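Local structure of D-lactate dehydrogenase (Fermentative) (Pseudomonas aeruginosa, 6ABJ) at residues A48-A52 and D53-L57; F148-H151 and G152-G155; R203-A206 and L207-L211. The protein is an NAD-dependent D-lactate dehydrogenase that probably interconverts pyruvate and D-lactate in fermentation and works as a tetramer. One frame throughout, in Å; residues are numbered along the deposited sequence.

The three contacts are local: two turns and one strand-to-helix junction, in order along the chain. None touches another. Interaction 1 lies in the loop between strands 42-45 and 63-66 of the five-stranded parallel sheet. Interactions 2 and 3 belong to the other part of the chain, around the seven-stranded Rossmann sheet. Interaction 2 is in the loop that leads from helix 136-143 into strand 162-166. Interaction 3 joins edge strand 203-204 to helix 207-213. The centre of interaction 1 is about 49 Å from that of interaction 2. The centres of interactions 2 and 3 are about 33 Å apart. Interaction 2 alone meets other subunits of the tetramer; interactions 1 and 3 are local to their own chain.

Interaction 1 (A48-A52 and D53-L57); sequences AHLQA and DTAVL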
ATOM      1  N   ALA B  48     -25.250 -12.634  -5.678  1.00 45.89           N
ATOM      2  CA  ALA B  48     -24.697 -13.211  -6.893  1.00 46.92           C
ATOM      3  C   ALA B  48     -25.056 -12.420  -8.127  1.00 51.17           C
ATOM      4  O   ALA B  48     -26.095 -11.806  -8.185  1.00 46.60           O
ATOM      5  CB  ALA B  48     -25.192 -14.635  -7.043  1.00 50.55           C
ATOM      6  N   HIS B  49     -24.157 -12.456  -9.109  1.00 52.91           N
ATOM      7  CA  HIS B  49     -24.409 -11.932 -10.438  1.00 53.90           C
ATOM      8  C   HIS B  49     -25.539 -12.670 -11.139  1.00 49.83           C
ATOM      9  O   HIS B  49     -25.665 -13.885 -11.018  1.00 46.81           O
ATOM     10  CB  HIS B  49     -23.184 -12.030 -11.343  1.00 57.44           C
ATOM     11  CG  HIS B  49     -21.981 -11.309 -10.835  1.00 66.58           C
ATOM     12  ND1 HIS B  49     -22.050 -10.124 -10.128  1.00 71.60           N
ATOM     13  CD2 HIS B  49     -20.660 -11.607 -10.944  1.00 68.39           C
ATOM     14  CE1 HIS B  49     -20.824  -9.725  -9.825  1.00 70.84           C
ATOM     15  NE2 HIS B  49     -19.967 -10.608 -10.311  1.00 68.74           N
ATOM     16  N   LEU B  50     -26.301 -11.930 -11.933  1.00 46.17           N
ATOM     17  CA  LEU B  50     -27.216 -12.554 -12.859  1.00 46.80           C
ATOM     18  C   LEU B  50     -26.459 -13.115 -14.072  1.00 46.59           C
ATOM     19  O   LEU B  50     -25.652 -12.431 -14.703  1.00 46.04           O
ATOM     20  CB  LEU B  50     -28.244 -11.533 -13.339  1.00 46.32           C
ATOM     21  CG  LEU B  50     -29.210 -12.042 -14.399  1.00 47.01           C
ATOM     22  CD1 LEU B  50     -30.084 -13.160 -13.851  1.00 47.51           C
ATOM     23  CD2 LEU B  50     -30.052 -10.869 -14.899  1.00 48.55           C
ATOM     24  N   GLN B  51     -26.743 -14.367 -14.386  1.00 50.48           N
ATOM     25  CA  GLN B  51     -26.179 -15.045 -15.549  1.00 50.55           C
ATOM     26  C   GLN B  51     -27.033 -16.324 -15.757  1.00 54.54           C
ATOM     27  O   GLN B  51     -27.951 -16.644 -14.934  1.00 48.92           O
ATOM     28  CB  GLN B  51     -24.722 -15.405 -15.243  1.00 54.91           C
ATOM     29  CG  GLN B  51     -24.588 -16.021 -13.851  1.00 54.54           C
ATOM     30  CD  GLN B  51     -23.148 -16.259 -13.468  1.00 60.83           C
ATOM     31  OE1 GLN B  51     -22.283 -15.467 -13.791  1.00 61.22           O
ATOM     32  NE2 GLN B  51     -22.887 -17.365 -12.789  1.00 60.63           N
ATOM     33  N   ALA B  52     -26.732 -17.056 -16.834  1.00 54.91           N
ATOM     34  CA  ALA B  52     -27.537 -18.226 -17.213  1.00 60.39           C
ATOM     35  C   ALA B  52     -27.853 -19.150 -16.013  1.00 58.46           C
ATOM     36  O   ALA B  52     -29.010 -19.525 -15.785  1.00 57.98           O
ATOM     37  CB  ALA B  52     -26.864 -18.996 -18.347  1.00 58.96           C
ATOM     38  N   ASP B  53     -26.851 -19.437 -15.203  1.00 55.92           N
ATOM     39  CA  ASP B  53     -27.025 -20.406 -14.121  1.00 61.08           C
ATOM     40  C   ASP B  53     -27.539 -19.850 -12.765  1.00 57.39           C
ATOM     41  O   ASP B  53     -27.728 -20.620 -11.829  1.00 55.64           O
ATOM     42  CB  ASP B  53     -25.728 -21.192 -13.922  1.00 61.40           C
ATOM     43  CG  ASP B  53     -24.731 -20.491 -12.975  1.00 68.19           C
ATOM     44  OD1 ASP B  53     -24.484 -19.277 -13.139  1.00 68.06           O
ATOM     45  OD2 ASP B  53     -24.186 -21.167 -12.065  1.00 65.17           O
ATOM     46  N   THR B  54     -27.737 -18.538 -12.653  1.00 53.29           N
ATOM     47  CA  THR B  54     -28.374 -17.925 -11.457  1.00 52.33           C
ATOM     48  C   THR B  54     -29.781 -17.325 -11.765  1.00 51.95           C
ATOM     49  O   THR B  54     -30.493 -16.849 -10.856  1.00 47.63           O
ATOM     50  CB  THR B  54     -27.517 -16.791 -10.906  1.00 52.11           C
ATOM     51  OG1 THR B  54     -27.298 -15.795 -11.930  1.00 55.62           O
ATOM     52  CG2 THR B  54     -26.171 -17.338 -10.436  1.00 53.08           C
ATOM     53  N   ALA B  55     -30.173 -17.353 -13.034  1.00 51.04           N
ATOM     54  CA  ALA B  55     -31.477 -16.797 -13.446  1.00 51.36           C
ATOM     55  C   ALA B  55     -32.637 -17.495 -12.713  1.00 54.24           C
ATOM     56  O   ALA B  55     -33.684 -16.879 -12.401  1.00 47.52           O
ATOM     57  CB  ALA B  55     -31.645 -16.922 -14.954  1.00 53.20           C
ATOM     58  N   VAL B  56     -32.410 -18.773 -12.410  1.00 52.19           N
ATOM     59  CA  VAL B  56     -33.382 -19.596 -11.726  1.00 55.70           C
ATOM     60  C   VAL B  56     -33.800 -18.986 -10.379  1.00 57.09           C
ATOM     61  O   VAL B  56     -34.911 -19.215  -9.910  1.00 61.02           O
ATOM     62  CB  VAL B  56     -32.858 -21.058 -11.577  1.00 57.73           C
ATOM     63  CG1 VAL B  56     -31.584 -21.122 -10.732  1.00 59.34           C
ATOM     64  CG2 VAL B  56     -33.967 -21.972 -11.046  1.00 59.52           C
ATOM     65  N   LEU B  57     -32.926 -18.194  -9.771  1.00 56.33           N
ATOM     66  CA  LEU B  57     -33.262 -17.521  -8.512  1.00 56.60           C
ATOM     67  C   LEU B  57     -34.426 -16.515  -8.647  1.00 56.77           C
ATOM     68  O   LEU B  57     -35.141 -16.229  -7.674  1.00 53.31           O
ATOM     69  CB  LEU B  57     -32.002 -16.832  -7.960  1.00 58.63           C
ATOM     70  CG  LEU B  57     -30.894 -17.798  -7.515  1.00 60.80           C
ATOM     71  CD1 LEU B  57     -29.610 -17.034  -7.185  1.00 57.38           C
ATOM     72  CD2 LEU B  57     -31.335 -18.638  -6.326  1.00 61.75           C
TER
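Thr54 turns its hydroxyl back onto the preceding chain and ties together two backbone groups there. OG1 donates to the carbonyl O of His49 at 2.7 Å, reaching it in the carbonyl plane on a lone pair. The same OG1 accepts from the backbone N of Gln51 at 2.9 Å. That bond is bent, with an angle of 136° at the hydrogen. One hydroxyl thus bridges residues 49 and 51. The torsion explains the reach: OG1 sits between the backbone N and the carbonyl carbon of Thr54 (chi1 57°).

Gln51 to Thr54 form a type I beta turn. The carbonyl O of Gln51 takes the N-H of Thr54 at 3.0 Å. This donor stands above the carbonyl plane and is not on a lone pair. The N-H of Ala55 adds a weak second bond to the same oxygen.

A third polar link joins side chains. Gln51 and Asp53 lie side by side and point the same way, amide and carboxylate planes 41° apart. Gln51 NE2 meets the syn lone pair of Asp53 OD1, which is tilted from the amide plane. The model puts these two atoms at 2.5 Å, unusually short, so the exact length is doubtful. Upstream, ND1 of His49 bonds to Ser23 OG.

Apolar contact is slight. Leu50 extends CD1 alongside Ala55, 4.2 Å from its CB. Ala48 CB comes near the methyl CG2 of Thr54.

The turn lies between strands 42-45 and 63-66. Leu50 and Ala55 face helix 74-82, where they touch Val76 and Arg79.

Interaction 2 (F148-H151 and G152-G155); sequences FSLH and GLTG
The imidazole of His151 hangs beside the peptide N of Gly152, which meets the ring obliquely, 4.0 Å from CG. Phe148 and His151 also carry their rings to other subunits. ND1 of His151 bonds to Asp289 of the third subunit, and the Phe148 ring meets Phe283 of the second, planes about 30° apart.

His151 is the second residue of a type II beta turn from Leu150 to Leu153. It is closed by Leu153 N donating to Leu150 O at 3.1 Å. The bond is fairly straight, 156° at the hydrogen, with the donor tilted from the carbonyl plane. Gly152 holds the third position with a positive phi of 75°, a conformation that glycine adopts readily.

The two leucines meet on one side of the turn. Their side chains cross at about a right angle, and Leu150 CD2 lies 4.0 Å from Leu153 CD1. The CB of Leu153 also rests 3.4 Å from Leu150 O, beside the oxygen that its own N-H binds. The second subunit covers both, Leu150 with His311 and Leu153 with Gln312.

Arginines of the same chain take other carbonyls. Arg142 NH1 bonds to the O atoms of Ser149, just before the turn, and of His151; Arg135 NE bonds to that of Gly152. The chemistry is therefore mixed: a backbone bond closes the turn, and arginines bind carbonyls around it. The carboxylate of Asp289 may favour a protonated His151 and so strengthen that link between subunits.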
ATOM      1  N   PHE B 148       7.453  10.923   6.096  1.00 21.41           N
ATOM      2  CA  PHE B 148       6.967  12.298   6.069  1.00 21.53           C
ATOM      3  C   PHE B 148       7.679  13.182   5.118  1.00 23.86           C
ATOM      4  O   PHE B 148       7.584  14.405   5.196  1.00 21.69           O
ATOM      5  CB  PHE B 148       6.984  12.855   7.522  1.00 22.58           C
ATOM      6  CG  PHE B 148       6.294  11.991   8.508  1.00 22.01           C
ATOM      7  CD1 PHE B 148       4.910  11.932   8.551  1.00 22.25           C
ATOM      8  CD2 PHE B 148       7.022  11.208   9.414  1.00 24.18           C
ATOM      9  CE1 PHE B 148       4.288  11.145   9.476  1.00 22.68           C
ATOM     10  CE2 PHE B 148       6.383  10.434  10.341  1.00 23.87           C
ATOM     11  CZ  PHE B 148       4.992  10.372  10.322  1.00 21.97           C
ATOM     12  N   SER B 149       8.420  12.569   4.192  1.00 22.84           N
ATOM     13  CA  SER B 149       9.186  13.301   3.220  1.00 23.11           C
ATOM     14  C   SER B 149       8.317  13.722   2.052  1.00 22.80           C
ATOM     15  O   SER B 149       7.323  13.080   1.709  1.00 20.24           O
ATOM     16  CB  SER B 149      10.381  12.449   2.782  1.00 24.63           C
ATOM     17  OG  SER B 149      10.048  11.468   1.836  1.00 24.11           O
ATOM     18  N   LEU B 150       8.660  14.887   1.465  1.00 21.68           N
ATOM     19  CA  LEU B 150       7.797  15.554   0.538  1.00 21.76           C
ATOM     20  C   LEU B 150       8.266  15.502  -0.914  1.00 21.14           C
ATOM     21  O   LEU B 150       7.578  16.028  -1.822  1.00 21.12           O
ATOM     22  CB  LEU B 150       7.563  17.019   0.958  1.00 21.66           C
ATOM     23  CG  LEU B 150       6.848  17.201   2.263  1.00 22.54           C
ATOM     24  CD1 LEU B 150       6.603  18.692   2.491  1.00 24.24           C
ATOM     25  CD2 LEU B 150       5.516  16.459   2.260  1.00 22.07           C
ATOM     26  N   HIS B 151       9.438  14.914  -1.167  1.00 22.50           N
ATOM     27  CA  HIS B 151       9.944  14.838  -2.583  1.00 23.57           C
ATOM     28  C   HIS B 151       8.879  14.322  -3.550  1.00 23.49           C
ATOM     29  O   HIS B 151       8.201  13.337  -3.273  1.00 22.05           O
ATOM     30  CB  HIS B 151      11.212  13.985  -2.730  1.00 23.87           C
ATOM     31  CG  HIS B 151      11.008  12.526  -2.412  1.00 24.59           C
ATOM     32  ND1 HIS B 151      10.649  11.613  -3.378  1.00 26.79           N
ATOM     33  CD2 HIS B 151      10.991  11.858  -1.240  1.00 25.31           C
ATOM     34  CE1 HIS B 151      10.454  10.437  -2.820  1.00 27.57           C
ATOM     35  NE2 HIS B 151      10.625  10.562  -1.513  1.00 25.96           N
ATOM     36  N   GLY B 152       8.760  14.970  -4.708  1.00 22.41           N
ATOM     37  CA  GLY B 152       7.834  14.574  -5.734  1.00 21.58           C
ATOM     38  C   GLY B 152       6.353  14.888  -5.523  1.00 19.94           C
ATOM     39  O   GLY B 152       5.557  14.647  -6.413  1.00 20.73           O
ATOM     40  N   LEU B 153       5.981  15.509  -4.399  1.00 19.48           N
ATOM     41  CA  LEU B 153       4.590  15.799  -4.089  1.00 19.32           C
ATOM     42  C   LEU B 153       4.117  17.228  -4.435  1.00 19.42           C
ATOM     43  O   LEU B 153       2.937  17.545  -4.267  1.00 18.95           O
ATOM     44  CB  LEU B 153       4.318  15.537  -2.608  1.00 19.31           C
ATOM     45  CG  LEU B 153       4.671  14.174  -2.068  1.00 19.62           C
ATOM     46  CD1 LEU B 153       4.246  14.050  -0.611  1.00 20.41           C
ATOM     47  CD2 LEU B 153       3.975  13.041  -2.869  1.00 21.16           C
ATOM     48  N   THR B 154       5.037  18.062  -4.973  1.00 19.65           N
ATOM     49  CA  THR B 154       4.702  19.411  -5.321  1.00 20.13           C
ATOM     50  C   THR B 154       3.605  19.475  -6.362  1.00 21.20           C
ATOM     51  O   THR B 154       3.774  18.895  -7.472  1.00 20.77           O
ATOM     52  CB  THR B 154       5.935  20.183  -5.823  1.00 21.52           C
ATOM     53  OG1 THR B 154       6.948  20.074  -4.859  1.00 20.88           O
ATOM     54  CG2 THR B 154       5.611  21.663  -6.005  1.00 21.72           C
ATOM     55  N   GLY B 155       2.567  20.248  -6.095  1.00 19.37           N
ATOM     56  CA  GLY B 155       1.473  20.468  -7.042  1.00 20.77           C
ATOM     57  C   GLY B 155       1.475  21.836  -7.680  1.00 20.63           C
ATOM     58  O   GLY B 155       2.559  22.446  -7.877  1.00 21.63           O
TER

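Interaction 3 (R203-A206 and L207-L211); sequences RYLA and LDALL
The carbonyl O of Ala206 receives two backbone N-H groups from the first turn of the helix. Leu210 N donates at 2.9 Å in a nearly straight bond, 172° at the hydrogen, and approaches nearly along the C=O axis. Ala209 N lies 3.1 Å from the same O, but its bond is bent and weak. Ala206 is the N-cap residue, and its oxygen starts the helical bonding. Leu211 N to Leu207 O continues it.

Leu205 packs onto the same turn. Its CG lies between the backbone N and the carbonyl carbon (chi1 44°), over the helix start. A nearly eclipsed chi2 of 11°, a strained rotamer, sets the two methyls. CD1 touches Leu210 CB at 3.6 Å, and the two side chains cross at about a right angle. CD2 reaches Ala209 CB, also at 3.6 Å.

The side chain of Leu210 lies about 9 Å from that of Asp190, an NADH-binding residue; no cofactor is bound in this chain. Strand 203-204 is an edge strand within this chain, beside 185-189, where Leu205 touches Leu187. Helix 207-213 forms the beta-alpha-beta crossover from strand 203-204 to strand 216-219. Its Leu207, Leu210 and Leu211 pack on Ile166 of strand 162-166.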
ATOM      1  N   ARG B 203     -15.781  30.920 -21.192  1.00 32.28           N
ATOM      2  CA  ARG B 203     -15.606  31.325 -22.607  1.00 32.23           C
ATOM      3  C   ARG B 203     -15.777  30.081 -23.476  1.00 34.03           C
ATOM      4  O   ARG B 203     -14.990  29.086 -23.364  1.00 31.89           O
ATOM      5  CB  ARG B 203     -14.189  31.838 -22.791  1.00 34.95           C
ATOM      6  CG  ARG B 203     -14.054  33.109 -23.587  1.00 40.72           C
ATOM      7  CD  ARG B 203     -12.909  33.205 -24.531  1.00 38.11           C
ATOM      8  NE  ARG B 203     -11.602  32.680 -24.076  1.00 36.80           N
ATOM      9  CZ  ARG B 203     -10.769  32.019 -24.875  1.00 36.84           C
ATOM     10  NH1 ARG B 203     -11.071  31.792 -26.150  1.00 37.77           N
ATOM     11  NH2 ARG B 203      -9.608  31.592 -24.455  1.00 35.66           N
ATOM     12  N   TYR B 204     -16.708  30.112 -24.417  1.00 32.84           N
ATOM     13  CA  TYR B 204     -16.783  29.035 -25.421  1.00 34.24           C
ATOM     14  C   TYR B 204     -15.780  29.252 -26.500  1.00 36.20           C
ATOM     15  O   TYR B 204     -15.532  30.405 -26.892  1.00 37.31           O
ATOM     16  CB  TYR B 204     -18.216  28.903 -26.046  1.00 35.14           C
ATOM     17  CG  TYR B 204     -19.196  28.178 -25.160  1.00 33.71           C
ATOM     18  CD1 TYR B 204     -19.941  28.881 -24.247  1.00 34.27           C
ATOM     19  CD2 TYR B 204     -19.340  26.803 -25.216  1.00 33.64           C
ATOM     20  CE1 TYR B 204     -20.854  28.263 -23.461  1.00 35.53           C
ATOM     21  CE2 TYR B 204     -20.200  26.157 -24.375  1.00 34.75           C
ATOM     22  CZ  TYR B 204     -21.008  26.899 -23.543  1.00 34.83           C
ATOM     23  OH  TYR B 204     -21.917  26.299 -22.685  1.00 34.80           O
ATOM     24  N   LEU B 205     -15.220  28.150 -27.008  1.00 33.34           N
ATOM     25  CA  LEU B 205     -14.284  28.173 -28.090  1.00 32.29           C
ATOM     26  C   LEU B 205     -14.283  26.856 -28.802  1.00 30.84           C
ATOM     27  O   LEU B 205     -14.914  25.915 -28.383  1.00 32.60           O
ATOM     28  CB  LEU B 205     -12.872  28.601 -27.659  1.00 32.56           C
ATOM     29  CG  LEU B 205     -12.152  28.084 -26.382  1.00 33.18           C
ATOM     30  CD1 LEU B 205     -12.787  26.883 -25.640  1.00 30.48           C
ATOM     31  CD2 LEU B 205     -10.673  27.996 -26.489  1.00 30.13           C
ATOM     32  N   ALA B 206     -13.570  26.779 -29.916  1.00 31.43           N
ATOM     33  CA  ALA B 206     -13.430  25.533 -30.633  1.00 30.85           C
ATOM     34  C   ALA B 206     -12.733  24.428 -29.799  1.00 32.58           C
ATOM     35  O   ALA B 206     -11.870  24.715 -28.978  1.00 30.11           O
ATOM     36  CB  ALA B 206     -12.653  25.771 -31.906  1.00 32.94           C
ATOM     37  N   LEU B 207     -13.117  23.175 -30.042  1.00 30.72           N
ATOM     38  CA  LEU B 207     -12.587  22.042 -29.305  1.00 31.96           C
ATOM     39  C   LEU B 207     -11.049  22.105 -29.358  1.00 30.74           C
ATOM     40  O   LEU B 207     -10.398  21.854 -28.329  1.00 29.63           O
ATOM     41  CB  LEU B 207     -13.078  20.728 -29.883  1.00 31.77           C
ATOM     42  CG  LEU B 207     -12.566  19.423 -29.357  1.00 33.01           C
ATOM     43  CD1 LEU B 207     -12.743  19.316 -27.840  1.00 34.19           C
ATOM     44  CD2 LEU B 207     -13.209  18.246 -30.051  1.00 36.66           C
ATOM     45  N   ASP B 208     -10.509  22.333 -30.533  1.00 32.03           N
ATOM     46  CA  ASP B 208      -9.068  22.229 -30.701  1.00 31.52           C
ATOM     47  C   ASP B 208      -8.313  23.317 -29.928  1.00 30.27           C
ATOM     48  O   ASP B 208      -7.311  23.027 -29.303  1.00 28.91           O
ATOM     49  CB  ASP B 208      -8.693  22.167 -32.165  1.00 33.15           C
ATOM     50  CG  ASP B 208      -8.930  20.790 -32.775  1.00 33.20           C
ATOM     51  OD1 ASP B 208      -8.991  19.746 -32.070  1.00 39.85           O
ATOM     52  OD2 ASP B 208      -9.012  20.720 -33.987  1.00 36.34           O
ATOM     53  N   ALA B 209      -8.933  24.482 -29.822  1.00 30.29           N
ATOM     54  CA  ALA B 209      -8.369  25.561 -29.073  1.00 29.20           C
ATOM     55  C   ALA B 209      -8.509  25.321 -27.563  1.00 28.24           C
ATOM     56  O   ALA B 209      -7.561  25.565 -26.809  1.00 26.71           O
ATOM     57  CB  ALA B 209      -9.048  26.825 -29.460  1.00 30.10           C
ATOM     58  N   LEU B 210      -9.650  24.762 -27.139  1.00 26.49           N
ATOM     59  CA  LEU B 210      -9.790  24.307 -25.762  1.00 26.70           C
ATOM     60  C   LEU B 210      -8.668  23.353 -25.362  1.00 26.64           C
ATOM     61  O   LEU B 210      -8.046  23.516 -24.295  1.00 29.43           O
ATOM     62  CB  LEU B 210     -11.143  23.666 -25.530  1.00 26.96           C
ATOM     63  CG  LEU B 210     -11.450  23.250 -24.096  1.00 26.96           C
ATOM     64  CD1 LEU B 210     -12.983  23.320 -23.892  1.00 27.73           C
ATOM     65  CD2 LEU B 210     -10.964  21.863 -23.859  1.00 26.45           C
ATOM     66  N   LEU B 211      -8.387  22.379 -26.201  1.00 24.82           N
ATOM     67  CA  LEU B 211      -7.414  21.373 -25.898  1.00 26.06           C
ATOM     68  C   LEU B 211      -6.009  22.009 -25.827  1.00 25.18           C
ATOM     69  O   LEU B 211      -5.192  21.723 -24.898  1.00 23.32           O
ATOM     70  CB  LEU B 211      -7.514  20.261 -26.890  1.00 26.87           C
ATOM     71  CG  LEU B 211      -8.746  19.321 -26.783  1.00 28.11           C
ATOM     72  CD1 LEU B 211      -8.783  18.352 -27.949  1.00 28.24           C
ATOM     73  CD2 LEU B 211      -8.803  18.546 -25.519  1.00 27.47           C
TER